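Local atomic coordinates of putative peptidyl-arginine deiminase (PDB entry 1XKN), a protein that probably acts as a deiminase, hydrolysing the guanidinium group of agmatine or of arginine in proteins. Residues A173-P178 against V202-D207. Residues are numbered along the deposited sequence; the frame is centred on the assembly and turned at random.
Sequences ACLLNP and VLWLGD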
loop_
_atom_site.group_PDB
_atom_site.type_symbol
_atom_site.label_atom_id
_atom_site.label_comp_id
_atom_site.label_asym_id
_atom_site.label_seq_id
_atom_site.Cartn_x
_atom_site.Cartn_y
_atom_site.Cartn_z
ATOM N N ALA A 173 -2.812 17.033 -0.056
ATOM C CA ALA A 173 -2.896 16.967 -1.508
ATOM C C ALA A 173 -3.882 15.911 -1.992
ATOM O O ALA A 173 -4.605 16.130 -2.963
ATOM C CB ALA A 173 -1.516 16.699 -2.101
ATOM N N CYS A 174 -3.923 14.765 -1.321
ATOM C CA CYS A 174 -4.827 13.706 -1.745
ATOM C C CYS A 174 -6.184 13.716 -1.048
ATOM O O CYS A 174 -7.214 13.887 -1.699
ATOM C CB CYS A 174 -4.159 12.340 -1.555
ATOM S SG CYS A 174 -5.158 10.938 -2.107
ATOM N N LEU A 175 -6.186 13.543 0.271
ATOM C CA LEU A 175 -7.440 13.499 1.012
ATOM C C LEU A 175 -8.277 14.770 1.003
ATOM O O LEU A 175 -9.449 14.735 1.371
ATOM C CB LEU A 175 -7.199 13.034 2.455
ATOM C CG LEU A 175 -7.521 11.551 2.684
ATOM C CD1 LEU A 175 -6.631 10.688 1.799
ATOM C CD2 LEU A 175 -7.329 11.185 4.147
ATOM N N LEU A 176 -7.702 15.894 0.594
ATOM C CA LEU A 176 -8.494 17.112 0.532
ATOM C C LEU A 176 -8.728 17.538 -0.916
ATOM O O LEU A 176 -9.272 18.610 -1.171
ATOM C CB LEU A 176 -7.845 18.250 1.335
ATOM C CG LEU A 176 -7.886 18.072 2.862
ATOM C CD1 LEU A 176 -7.437 19.358 3.543
ATOM C CD2 LEU A 176 -9.307 17.723 3.304
ATOM N N ASN A 177 -8.332 16.695 -1.867
ATOM C CA ASN A 177 -8.555 17.026 -3.270
ATOM C C ASN A 177 -10.048 16.863 -3.549
ATOM O O ASN A 177 -10.640 15.830 -3.237
ATOM C CB ASN A 177 -7.757 16.101 -4.200
ATOM C CG ASN A 177 -7.799 16.561 -5.651
ATOM O OD1 ASN A 177 -8.866 16.841 -6.193
ATOM N ND2 ASN A 177 -6.636 16.634 -6.285
ATOM N N PRO A 178 -10.682 17.895 -4.125
ATOM C CA PRO A 178 -12.114 17.836 -4.432
ATOM C C PRO A 178 -12.542 16.662 -5.314
ATOM O O PRO A 178 -13.725 16.313 -5.343
ATOM C CB PRO A 178 -12.375 19.183 -5.103
ATOM C CG PRO A 178 -11.412 20.084 -4.403
ATOM C CD PRO A 178 -10.150 19.248 -4.369
ATOM N N VAL A 202 -4.843 12.467 13.351
ATOM C CA VAL A 202 -4.511 12.466 11.939
ATOM C C VAL A 202 -3.404 13.478 11.695
ATOM O O VAL A 202 -3.527 14.653 12.055
ATOM C CB VAL A 202 -5.727 12.837 11.063
ATOM C CG1 VAL A 202 -5.336 12.809 9.593
ATOM C CG2 VAL A 202 -6.870 11.869 11.328
ATOM N N LEU A 203 -2.318 13.011 11.092
ATOM C CA LEU A 203 -1.173 13.860 10.791
ATOM C C LEU A 203 -1.208 14.202 9.309
ATOM O O LEU A 203 -0.976 13.340 8.457
ATOM C CB LEU A 203 0.123 13.117 11.126
ATOM C CG LEU A 203 0.293 12.625 12.565
ATOM C CD1 LEU A 203 1.516 11.729 12.651
ATOM C CD2 LEU A 203 0.428 13.812 13.510
ATOM N N TRP A 204 -1.490 15.462 9.001
ATOM C CA TRP A 204 -1.583 15.898 7.614
ATOM C C TRP A 204 -0.315 16.467 6.998
ATOM O O TRP A 204 0.111 17.569 7.348
ATOM C CB TRP A 204 -2.690 16.946 7.460
ATOM C CG TRP A 204 -4.060 16.459 7.774
ATOM C CD1 TRP A 204 -4.647 16.381 9.004
ATOM C CD2 TRP A 204 -5.040 16.012 6.830
ATOM N NE1 TRP A 204 -5.939 15.915 8.883
ATOM C CE2 TRP A 204 -6.202 15.677 7.559
ATOM C CE3 TRP A 204 -5.046 15.857 5.437
ATOM C CZ2 TRP A 204 -7.362 15.203 6.943
ATOM C CZ3 TRP A 204 -6.202 15.384 4.822
ATOM C CH2 TRP A 204 -7.343 15.060 5.578
ATOM N N LEU A 205 0.279 15.720 6.073
ATOM C CA LEU A 205 1.467 16.193 5.370
ATOM C C LEU A 205 0.959 17.021 4.192
ATOM O O LEU A 205 -0.252 17.136 3.993
ATOM C CB LEU A 205 2.313 15.021 4.869
ATOM C CG LEU A 205 2.930 14.151 5.970
ATOM C CD1 LEU A 205 3.721 13.012 5.333
ATOM C CD2 LEU A 205 3.840 15.005 6.844
ATOM N N GLY A 206 1.873 17.578 3.405
ATOM C CA GLY A 206 1.460 18.420 2.295
ATOM C C GLY A 206 1.329 17.814 0.912
ATOM O O GLY A 206 0.437 17.004 0.651
ATOM N N ASP A 207 2.215 18.236 0.015
ATOM C CA ASP A 207 2.211 17.762 -1.364
ATOM C C ASP A 207 3.003 16.470 -1.519
ATOM O O ASP A 207 3.793 16.105 -0.649
ATOM C CB ASP A 207 2.810 18.830 -2.283
ATOM C CG ASP A 207 1.921 20.054 -2.416
ATOM O OD1 ASP A 207 2.429 21.108 -2.847
ATOM O OD2 ASP A 207 0.716 19.957 -2.105
#
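Trp204 meets Leu175 and Leu176 with the far end of its indole, and tracing the side chain outward from the backbone shows how one aromatic group can serve several partners at once. CB points toward 173-178, and CG lies anti to the carbonyl carbon (chi1 -63°), which carries the ring system out from the strand toward the end of the short helix. In the pyrrole part, NE1 gives its hydrogen to Glu190 OE2. One face of the indole receives Val202 CG1 near the rim, and Lys186 makes a cation-pi contact with the ring system. Only the benzene part crosses to the leucines. There Trp204 CZ3 touches Leu175 CB at 3.5 Å and Leu176 CG at 3.7 Å, while Trp204 CH2, the next atom round the ring, lies 3.7 Å from Leu175 CB and 4.0 Å from Leu176 CD2. Both leucine side chains run at about a right angle to that of Trp204, and neither meets its ring squarely. The setting is a beta-alpha-beta crossover: strand 167-171 pairs in parallel with strand 201-205, and the chain between them runs through 173-178 and helix 186-197. Ile189 of that second helix touches both leucines, and Glu190 and Lys186 belong to it too, so the indole tip meets the first helix of the connection while its N-H is bonded to the second. Beyond the strand end it is the backbones that draw close, with the CA atoms of Ala173 and Asp207 5.2 Å apart. Ala173 N donates a weak hydrogen bond to Gly206 O (3.3 Å, 160° at the hydrogen), and Ala173 CB rests 3.4 Å from the same Gly206 O and 3.9 Å from Asp207 CA. The preceding peptide is held too, Gly206 N bonding to Asn249 OD1 on helix 243-253.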